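ECXA (Escherichia coli, PDB 4L63) binds a zinc ion and probably acts as a metallopeptidase of the metzincin kind, cleaving peptide bonds. Local coordinates at residues A[68-73]-A[157-162]; A[19-24]-A[240-245]; A[6-11]-A[169-174]. All coordinates share one frame; numbering follows the deposited sequence.

Interaction 1 is buried, its centre about 6 Å from the centre of the chain, and its chemistry suits that place: rings, isoleucine branches, one indole N-H and a charged pair between two helices. Interaction 3 is partly buried and joins two loops, largely through an asparagine amide and backbone carbonyls. The two meet at the zinc, where His160 and His170 stand side by side. Interaction 2 lies at the periphery, its centre about 21 Å from that of the chain; glycine-rich backbone and a bridging water do its work. In sequence interaction 1 is nested within the loops closed by both others, whereas interactions 2 and 3 cross, binding the N-terminal region to two distant parts.

Interaction 1 (A[68-73]-A[157-162]); sequences FNEWAP and TIKHEI. With ZN (zinc ion), chain G.
The Phe68 ring carries Ile162 CD1 over the centre of one face, 4.1 Å from the ring centroid and 9° off its normal, a CH-pi contact; this ring is poorly ordered. Tyr35 also meets the Phe68 ring. The indole of Trp71 takes Lys159 O at its edge, somewhat tilted from the ring plane, while Ile162 CG2 comes in obliquely, 3.4 Å from Trp71 CD1. The imidazole of His160 has Glu161 OE2 and a water at its edge, both in plane. The contact packs the end of helix 60-70 against the zinc-binding helix 146-165, whose HExxH sequence begins the longer HExxHxxGxxH motif of metzincins.

Ile162 suits its place because its branches serve two aromatic partners: CG1, beside the backbone N (chi1 -53°), leads to CD1 over the Phe68 face, and CG2 lies between the rim of that ring and the indole. Tryptophan adds a polar function to its bulk, since Trp71 NE1 donates to Lys159 O at 3.1 Å through a bent bond (138° at the hydrogen), tying a buried N-H to the helix backbone. Lys159 stretches out beyond CG, past Ala67, and its NZ forms a salt bridge with Glu70 OE1. The modelled separation is implausibly short, so the exact length is doubtful. The bent Glu70 chain turns its carboxylate toward the lysine, and Glu66, in a long and weak ion pair with the same lysine, probably adds to the negative field.

His160 is turned from helix 60-70 towards the metal site that His164 and His170 complete. Its ND1 is bonded to Ile198 O, which helps fix the ring's rotation. His160 NE2 binds the zinc ion at 2.1 Å. The metal-bound water, 2.5 Å from the zinc, donates a 2.7 Å hydrogen bond to Glu161 OE2.

Interaction 2 (A[19-24]-A[240-245]); sequences NGQLYN and GGSGNS
A short, weakly bonded antiparallel ribbon brings Gln21 and Leu22 against Gly241 and Ser242, joining the N-terminal region to the chain that leaves helix 228-239. Leu22 N donates to Gly241 O at 2.8 Å, and Gly243 N to Gly20 O at 2.9 Å. Between these bonds Gln21 and Ser242 form a non-hydrogen-bonded pair with diverging side chains.

Gln21 folds back at chi2 (-66°), and its OE1 rests 3.3 Å from Ser242 CA. Its NE2 donates to Asn19 O and to a water, which also bonds Ser242 OG, bridging the strands. Ser242 OG, anti to the backbone N, accepts from Asn244 N at 3.1 Å, making an ST turn where the ribbon enters the type I turn 242-245.

Glycine suits three places in 240-243. Gly240 leaves the helix with positive phi (58°) and lies close against Asn24, whose CB a side chain would hit; at Gly243 a side chain would run into Gly20 O. Gly241, at phi 98°, has backbone angles that would jam a CB against the preceding carbonyl O. Leu22 extends its CD1 to 4.0 Å from Gly243 CA and packs on Val236 and Met237. Asn24 turns its OD1 to the next helix, capping Ser27 N.

Interaction 3 (A[6-11]-A[169-174]); sequences PNEEKK and LHNNEG. With ZN (zinc ion), chain G.
Asn171 ND2 donates to Glu8 O at 2.9 Å, nearly straight at the hydrogen (162°). The acceptor lies in the amide plane, but the donor sits above the plane of the Glu8 carbonyl. Asparagine suits this place by serving two partners at once: ND2 reaches Glu8, while OD1 accepts from Asn201 N, so both ends of a buried amide are used.

Around this bond, the Glu8 side chain crosses that of Asn171 at about a right angle, and Glu8 OE2 rests 3.8 Å from Asn172 CB. Lys11 passes over the same loop with its aliphatic part, bringing CD to 3.3 Å from Asn171 O. The Lys11 chain bends at chi3, which turns CE back toward its own loop, and Lys11 NZ makes a 3.0 Å salt bridge with Glu8 OE1 on its syn lone pair. The long lysine thus ties residues of its own loop while its methylenes meet the other.

Asn171 and Asn172 occupy the middle of a type I turn from His170 to Glu173, and His170 is the third zinc ligand of the metzincin HExxHxxGxxH sequence. His170 NE2 binds the zinc ion at 2.1 Å, alongside His160 and His164. Behind it, Glu173 uses both carboxylate oxygens, OE1 accepting from His170 N and OE2 from His170 ND1 at 2.8 Å, each met from above the carboxylate plane. The ND1 bond helps fix the ring's rotation and probably makes it more electron-rich, while the bond to N holds the backbone of the turn. Further out, Asn172 OD1 accepts from Asn201 ND2.

Interaction 1 (A[68-73]-A[157-162])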
loop_
_atom_site.group_PDB
_atom_site.type_symbol
_atom_site.label_atom_id
_atom_site.label_comp_id
_atom_site.label_asym_id
_atom_site.label_seq_id
_atom_site.Cartn_x
_atom_site.Cartn_y
_atom_site.Cartn_z
ATOM N N PHE A 68 10.653 23.844 -15.019
ATOM C CA PHE A 68 9.845 24.278 -13.892
ATOM C C PHE A 68 8.393 23.886 -14.050
ATOM O O PHE A 68 7.699 23.600 -13.109
ATOM C CB PHE A 68 9.961 25.773 -13.710
ATOM C CG PHE A 68 10.822 26.172 -12.564
ATOM C CD1 PHE A 68 11.823 27.100 -12.731
ATOM C CD2 PHE A 68 10.634 25.619 -11.325
ATOM C CE1 PHE A 68 12.625 27.469 -11.681
ATOM C CE2 PHE A 68 11.424 25.977 -10.270
ATOM C CZ PHE A 68 12.423 26.908 -10.444
ATOM N N ASN A 69 7.939 23.943 -15.274
ATOM C CA ASN A 69 6.580 23.559 -15.629
ATOM C C ASN A 69 6.385 22.055 -15.510
ATOM O O ASN A 69 5.273 21.583 -15.280
ATOM C CB ASN A 69 6.245 23.998 -17.044
ATOM C CG ASN A 69 4.778 23.840 -17.361
ATOM O OD1 ASN A 69 3.945 24.632 -16.919
ATOM N ND2 ASN A 69 4.445 22.787 -18.100
ATOM N N GLU A 70 7.473 21.312 -15.698
ATOM C CA GLU A 70 7.483 19.866 -15.498
ATOM C C GLU A 70 7.116 19.522 -14.066
ATOM O O GLU A 70 6.522 18.477 -13.794
ATOM C CB GLU A 70 8.860 19.286 -15.812
ATOM C CG GLU A 70 9.293 19.369 -17.254
ATOM C CD GLU A 70 8.905 18.135 -18.029
ATOM O OE1 GLU A 70 9.650 17.134 -17.951
ATOM O OE2 GLU A 70 7.867 18.167 -18.721
ATOM N N TRP A 71 7.506 20.401 -13.148
ATOM C CA TRP A 71 7.328 20.164 -11.721
ATOM C C TRP A 71 6.051 20.818 -11.198
ATOM O O TRP A 71 5.671 20.624 -10.041
ATOM C CB TRP A 71 8.544 20.676 -10.941
ATOM C CG TRP A 71 9.783 19.855 -11.116
ATOM C CD1 TRP A 71 10.788 20.059 -12.021
ATOM C CD2 TRP A 71 10.153 18.698 -10.359
ATOM N NE1 TRP A 71 11.761 19.099 -11.871
ATOM C CE2 TRP A 71 11.392 18.246 -10.857
ATOM C CE3 TRP A 71 9.555 17.993 -9.308
ATOM C CZ2 TRP A 71 12.048 17.133 -10.343
ATOM C CZ3 TRP A 71 10.210 16.874 -8.795
ATOM C CH2 TRP A 71 11.438 16.459 -9.315
ATOM N N ALA A 72 5.388 21.576 -12.068
ATOM C CA ALA A 72 4.152 22.289 -11.727
ATOM C C ALA A 72 3.026 21.422 -11.122
ATOM O O ALA A 72 2.267 21.921 -10.289
ATOM C CB ALA A 72 3.628 23.022 -12.961
ATOM N N PRO A 73 2.895 20.141 -11.538
ATOM C CA PRO A 73 1.898 19.287 -10.868
ATOM C C PRO A 73 2.053 19.168 -9.344
ATOM O O PRO A 73 1.109 18.739 -8.674
ATOM C CB PRO A 73 2.116 17.924 -11.529
ATOM C CG PRO A 73 2.560 18.261 -12.901
ATOM C CD PRO A 73 3.398 19.502 -12.773
ATOM N N THR A 157 19.208 17.205 -17.092
ATOM C CA THR A 157 20.104 17.828 -16.123
ATOM C C THR A 157 19.431 18.980 -15.388
ATOM O O THR A 157 19.520 19.074 -14.165
ATOM C CB THR A 157 21.396 18.347 -16.792
ATOM O OG1 THR A 157 22.087 17.256 -17.414
ATOM C CG2 THR A 157 22.304 19.000 -15.767
ATOM N N ILE A 158 18.753 19.846 -16.136
ATOM C CA ILE A 158 18.066 20.992 -15.549
ATOM C C ILE A 158 16.879 20.557 -14.680
ATOM O O ILE A 158 16.754 21.006 -13.547
ATOM C CB ILE A 158 17.592 21.977 -16.641
ATOM C CG1 ILE A 158 18.806 22.638 -17.297
ATOM C CG2 ILE A 158 16.676 23.028 -16.050
ATOM C CD1 ILE A 158 18.474 23.791 -18.226
ATOM N N LYS A 159 16.029 19.674 -15.198
ATOM C CA LYS A 159 14.915 19.128 -14.416
ATOM C C LYS A 159 15.384 18.454 -13.126
ATOM O O LYS A 159 14.783 18.634 -12.065
ATOM C CB LYS A 159 14.109 18.134 -15.253
ATOM C CG LYS A 159 13.379 18.774 -16.416
ATOM C CD LYS A 159 12.817 17.730 -17.350
ATOM C CE LYS A 159 12.445 18.355 -18.677
ATOM N NZ LYS A 159 11.543 17.467 -19.446
ATOM N N HIS A 160 16.463 17.685 -13.230
ATOM C CA HIS A 160 17.080 17.041 -12.071
ATOM C C HIS A 160 17.536 18.085 -11.044
ATOM O O HIS A 160 17.264 17.951 -9.854
ATOM C CB HIS A 160 18.253 16.165 -12.524
ATOM C CG HIS A 160 19.027 15.538 -11.406
ATOM N ND1 HIS A 160 18.712 14.304 -10.876
ATOM C CD2 HIS A 160 20.115 15.974 -10.728
ATOM C CE1 HIS A 160 19.574 14.011 -9.915
ATOM N NE2 HIS A 160 20.435 15.008 -9.807
ATOM N N GLU A 161 18.205 19.136 -11.509
ATOM C CA GLU A 161 18.675 20.183 -10.604
ATOM C C GLU A 161 17.508 20.959 -9.968
ATOM O O GLU A 161 17.601 21.368 -8.807
ATOM C CB GLU A 161 19.627 21.138 -11.335
ATOM C CG GLU A 161 20.945 20.494 -11.790
ATOM C CD GLU A 161 21.626 19.658 -10.708
ATOM O OE1 GLU A 161 21.774 20.147 -9.569
ATOM O OE2 GLU A 161 22.025 18.511 -11.003
ATOM N N ILE A 162 16.421 21.149 -10.717
ATOM C CA ILE A 162 15.184 21.721 -10.165
ATOM C C ILE A 162 14.677 20.901 -8.972
ATOM O O ILE A 162 14.199 21.448 -7.976
ATOM C CB ILE A 162 14.037 21.776 -11.211
ATOM C CG1 ILE A 162 14.458 22.492 -12.494
ATOM C CG2 ILE A 162 12.813 22.458 -10.617
ATOM C CD1 ILE A 162 14.681 23.955 -12.348
HETATM ZN ZN ZN G . 21.764 15.413 -8.209
HETATM O O HOH W 1 23.346 17.047 -9.227
#

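Interaction 2 (A[19-24]-A[240-245])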
loop_
_atom_site.group_PDB
_atom_site.type_symbol
_atom_site.label_atom_id
_atom_site.label_comp_id
_atom_site.label_asym_id
_atom_site.label_seq_id
_atom_site.Cartn_x
_atom_site.Cartn_y
_atom_site.Cartn_z
ATOM N N ASN A 19 17.483 18.259 13.060
ATOM C CA ASN A 19 16.554 17.639 13.999
ATOM C C ASN A 19 15.380 16.938 13.320
ATOM O O ASN A 19 14.262 16.957 13.834
ATOM C CB ASN A 19 16.019 18.670 14.988
ATOM C CG ASN A 19 17.083 19.153 15.952
ATOM O OD1 ASN A 19 17.500 18.418 16.848
ATOM N ND2 ASN A 19 17.510 20.401 15.788
ATOM N N GLY A 20 15.638 16.331 12.167
ATOM C CA GLY A 20 14.667 15.473 11.508
ATOM C C GLY A 20 13.430 16.150 10.948
ATOM O O GLY A 20 12.446 15.486 10.616
ATOM N N GLN A 21 13.470 17.472 10.833
ATOM C CA GLN A 21 12.352 18.207 10.268
ATOM C C GLN A 21 12.646 18.586 8.828
ATOM O O GLN A 21 13.695 19.155 8.528
ATOM C CB GLN A 21 12.043 19.454 11.104
ATOM C CG GLN A 21 11.965 19.167 12.594
ATOM C CD GLN A 21 10.792 18.269 12.950
ATOM O OE1 GLN A 21 9.638 18.600 12.675
ATOM N NE2 GLN A 21 11.087 17.118 13.550
ATOM N N LEU A 22 11.714 18.255 7.941
ATOM C CA LEU A 22 11.870 18.531 6.521
ATOM C C LEU A 22 11.853 20.025 6.257
ATOM O O LEU A 22 11.021 20.745 6.801
ATOM C CB LEU A 22 10.766 17.843 5.717
ATOM C CG LEU A 22 10.828 16.317 5.770
ATOM C CD1 LEU A 22 9.472 15.713 5.448
ATOM C CD2 LEU A 22 11.889 15.822 4.808
ATOM N N TYR A 23 12.775 20.493 5.423
ATOM C CA TYR A 23 12.763 21.894 5.035
ATOM C C TYR A 23 11.462 22.212 4.297
ATOM O O TYR A 23 10.941 21.408 3.518
ATOM C CB TYR A 23 13.995 22.238 4.190
ATOM C CG TYR A 23 15.243 22.398 5.034
ATOM C CD1 TYR A 23 15.471 23.568 5.751
ATOM C CD2 TYR A 23 16.180 21.374 5.136
ATOM C CE1 TYR A 23 16.599 23.721 6.537
ATOM C CE2 TYR A 23 17.316 21.518 5.921
ATOM C CZ TYR A 23 17.519 22.697 6.621
ATOM O OH TYR A 23 18.643 22.855 7.404
ATOM N N ASN A 24 10.917 23.377 4.605
ATOM C CA ASN A 24 9.667 23.846 4.035
ATOM C C ASN A 24 9.975 24.819 2.909
ATOM O O ASN A 24 10.351 25.963 3.174
ATOM C CB ASN A 24 8.827 24.513 5.125
ATOM C CG ASN A 24 7.417 24.830 4.677
ATOM O OD1 ASN A 24 7.187 25.258 3.549
ATOM N ND2 ASN A 24 6.461 24.635 5.574
ATOM N N GLY A 240 6.431 20.813 4.478
ATOM C CA GLY A 240 7.429 20.524 5.491
ATOM C C GLY A 240 6.871 19.726 6.653
ATOM O O GLY A 240 5.984 18.893 6.475
ATOM N N GLY A 241 7.382 19.994 7.848
ATOM C CA GLY A 241 6.964 19.267 9.032
ATOM C C GLY A 241 7.926 18.149 9.386
ATOM O O GLY A 241 9.030 18.074 8.843
ATOM N N SER A 242 7.503 17.273 10.293
ATOM C CA SER A 242 8.356 16.191 10.777
ATOM C C SER A 242 8.628 15.144 9.708
ATOM O O SER A 242 7.740 14.783 8.939
ATOM C CB SER A 242 7.727 15.514 11.998
ATOM O OG SER A 242 8.509 14.408 12.421
ATOM N N GLY A 243 9.863 14.650 9.675
ATOM C CA GLY A 243 10.233 13.594 8.751
ATOM C C GLY A 243 9.648 12.250 9.145
ATOM O O GLY A 243 9.614 11.318 8.338
ATOM N N ASN A 244 9.184 12.148 10.388
ATOM C CA ASN A 244 8.604 10.907 10.891
ATOM C C ASN A 244 7.073 10.893 10.842
ATOM O O ASN A 244 6.445 9.906 11.228
ATOM C CB ASN A 244 9.081 10.647 12.323
ATOM C CG ASN A 244 9.927 9.385 12.437
ATOM O OD1 ASN A 244 10.481 8.901 11.447
ATOM N ND2 ASN A 244 10.042 8.860 13.650
ATOM N N SER A 245 6.479 11.986 10.370
ATOM C CA SER A 245 5.031 12.049 10.183
ATOM C C SER A 245 4.599 11.055 9.109
ATOM O O SER A 245 5.232 10.972 8.060
ATOM C CB SER A 245 4.595 13.456 9.788
ATOM O OG SER A 245 3.305 13.432 9.202
HETATM O O HOH W 2 10.074 14.663 15.091
#

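Interaction 3 (A[6-11]-A[169-174])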
loop_
_atom_site.group_PDB
_atom_site.type_symbol
_atom_site.label_atom_id
_atom_site.label_comp_id
_atom_site.label_asym_id
_atom_site.label_seq_id
_atom_site.Cartn_x
_atom_site.Cartn_y
_atom_site.Cartn_z
ATOM N N PRO A 6 11.668 -0.985 -10.192
ATOM C CA PRO A 6 12.079 -1.458 -8.864
ATOM C C PRO A 6 11.817 -0.399 -7.791
ATOM O O PRO A 6 11.915 0.789 -8.080
ATOM C CB PRO A 6 13.584 -1.715 -9.024
ATOM C CG PRO A 6 13.793 -1.906 -10.487
ATOM C CD PRO A 6 12.763 -1.051 -11.176
ATOM N N ASN A 7 11.479 -0.823 -6.578
ATOM C CA ASN A 7 11.194 0.130 -5.497
ATOM C C ASN A 7 12.320 1.130 -5.289
ATOM O O ASN A 7 12.075 2.316 -5.066
ATOM C CB ASN A 7 10.923 -0.630 -4.197
ATOM C CG ASN A 7 9.569 -1.308 -4.211
ATOM O OD1 ASN A 7 8.707 -0.968 -5.030
ATOM N ND2 ASN A 7 9.372 -2.272 -3.313
ATOM N N GLU A 8 13.555 0.652 -5.376
ATOM C CA GLU A 8 14.707 1.518 -5.119
ATOM C C GLU A 8 14.766 2.702 -6.090
ATOM O O GLU A 8 15.278 3.764 -5.749
ATOM C CB GLU A 8 16.009 0.716 -5.182
ATOM C CG GLU A 8 17.276 1.515 -4.796
ATOM C CD GLU A 8 17.231 2.114 -3.391
ATOM O OE1 GLU A 8 16.470 1.614 -2.532
ATOM O OE2 GLU A 8 17.978 3.089 -3.140
ATOM N N GLU A 9 14.211 2.533 -7.287
ATOM C CA GLU A 9 14.195 3.626 -8.274
ATOM C C GLU A 9 12.977 4.543 -8.152
ATOM O O GLU A 9 12.895 5.558 -8.845
ATOM C CB GLU A 9 14.259 3.053 -9.692
ATOM C CG GLU A 9 15.556 2.312 -9.993
ATOM C CD GLU A 9 15.566 1.693 -11.384
ATOM O OE1 GLU A 9 14.897 2.238 -12.288
ATOM O OE2 GLU A 9 16.223 0.642 -11.564
ATOM N N LYS A 10 12.039 4.183 -7.278
ATOM C CA LYS A 10 10.855 5.005 -7.017
ATOM C C LYS A 10 10.948 5.701 -5.666
ATOM O O LYS A 10 10.009 6.381 -5.253
ATOM C CB LYS A 10 9.577 4.160 -7.035
ATOM C CG LYS A 10 9.381 3.315 -8.255
ATOM C CD LYS A 10 7.998 2.672 -8.252
ATOM C CE LYS A 10 7.817 1.599 -7.160
ATOM N NZ LYS A 10 6.461 0.932 -7.344
ATOM N N LYS A 11 12.058 5.480 -4.968
ATOM C CA LYS A 11 12.261 6.029 -3.628
ATOM C C LYS A 11 12.690 7.474 -3.739
ATOM O O LYS A 11 13.595 7.782 -4.507
ATOM C CB LYS A 11 13.324 5.221 -2.869
ATOM C CG LYS A 11 13.600 5.712 -1.460
ATOM C CD LYS A 11 14.780 4.940 -0.854
ATOM C CE LYS A 11 14.363 3.544 -0.428
ATOM N NZ LYS A 11 15.522 2.745 0.059
ATOM N N LEU A 169 16.659 15.151 -2.654
ATOM C CA LEU A 169 18.024 14.657 -2.773
ATOM C C LEU A 169 18.000 13.477 -3.739
ATOM O O LEU A 169 17.070 13.358 -4.539
ATOM C CB LEU A 169 18.579 14.273 -1.400
ATOM C CG LEU A 169 18.640 15.456 -0.416
ATOM C CD1 LEU A 169 18.870 14.977 1.005
ATOM C CD2 LEU A 169 19.723 16.460 -0.816
ATOM N N HIS A 170 19.005 12.607 -3.679
ATOM C CA HIS A 170 19.023 11.439 -4.563
ATOM C C HIS A 170 18.329 10.243 -3.944
ATOM O O HIS A 170 18.268 10.126 -2.723
ATOM C CB HIS A 170 20.454 11.051 -4.917
ATOM C CG HIS A 170 21.183 12.103 -5.688
ATOM N ND1 HIS A 170 22.491 12.439 -5.426
ATOM C CD2 HIS A 170 20.784 12.894 -6.711
ATOM C CE1 HIS A 170 22.869 13.400 -6.253
ATOM N NE2 HIS A 170 21.853 13.689 -7.044
ATOM N N ASN A 171 17.855 9.339 -4.798
ATOM C CA ASN A 171 17.085 8.168 -4.355
ATOM C C ASN A 171 17.774 7.352 -3.270
ATOM O O ASN A 171 17.107 6.788 -2.399
ATOM C CB ASN A 171 16.756 7.267 -5.555
ATOM C CG ASN A 171 17.965 6.493 -6.074
ATOM O OD1 ASN A 171 18.972 7.081 -6.463
ATOM N ND2 ASN A 171 17.840 5.161 -6.134
ATOM N N ASN A 172 19.104 7.297 -3.303
ATOM C CA ASN A 172 19.821 6.410 -2.397
ATOM C C ASN A 172 20.478 7.132 -1.229
ATOM O O ASN A 172 21.406 6.600 -0.602
ATOM C CB ASN A 172 20.881 5.610 -3.170
ATOM C CG ASN A 172 21.825 6.501 -3.976
ATOM O OD1 ASN A 172 21.863 7.724 -3.791
ATOM N ND2 ASN A 172 22.615 5.881 -4.855
ATOM N N GLU A 173 20.003 8.340 -0.926
ATOM C CA GLU A 173 20.659 9.148 0.103
ATOM C C GLU A 173 19.870 9.260 1.406
ATOM O O GLU A 173 20.158 10.124 2.244
ATOM C CB GLU A 173 20.980 10.535 -0.455
ATOM C CG GLU A 173 22.202 10.505 -1.378
ATOM C CD GLU A 173 22.406 11.781 -2.170
ATOM O OE1 GLU A 173 21.509 12.655 -2.157
ATOM O OE2 GLU A 173 23.478 11.902 -2.811
ATOM N N GLY A 174 18.905 8.359 1.591
ATOM C CA GLY A 174 18.219 8.247 2.865
ATOM C C GLY A 174 19.222 7.960 3.974
ATOM O O GLY A 174 20.014 7.023 3.871
HETATM ZN ZN ZN G . 21.764 15.413 -8.209
HETATM O O HOH W 1 23.346 17.047 -9.227
#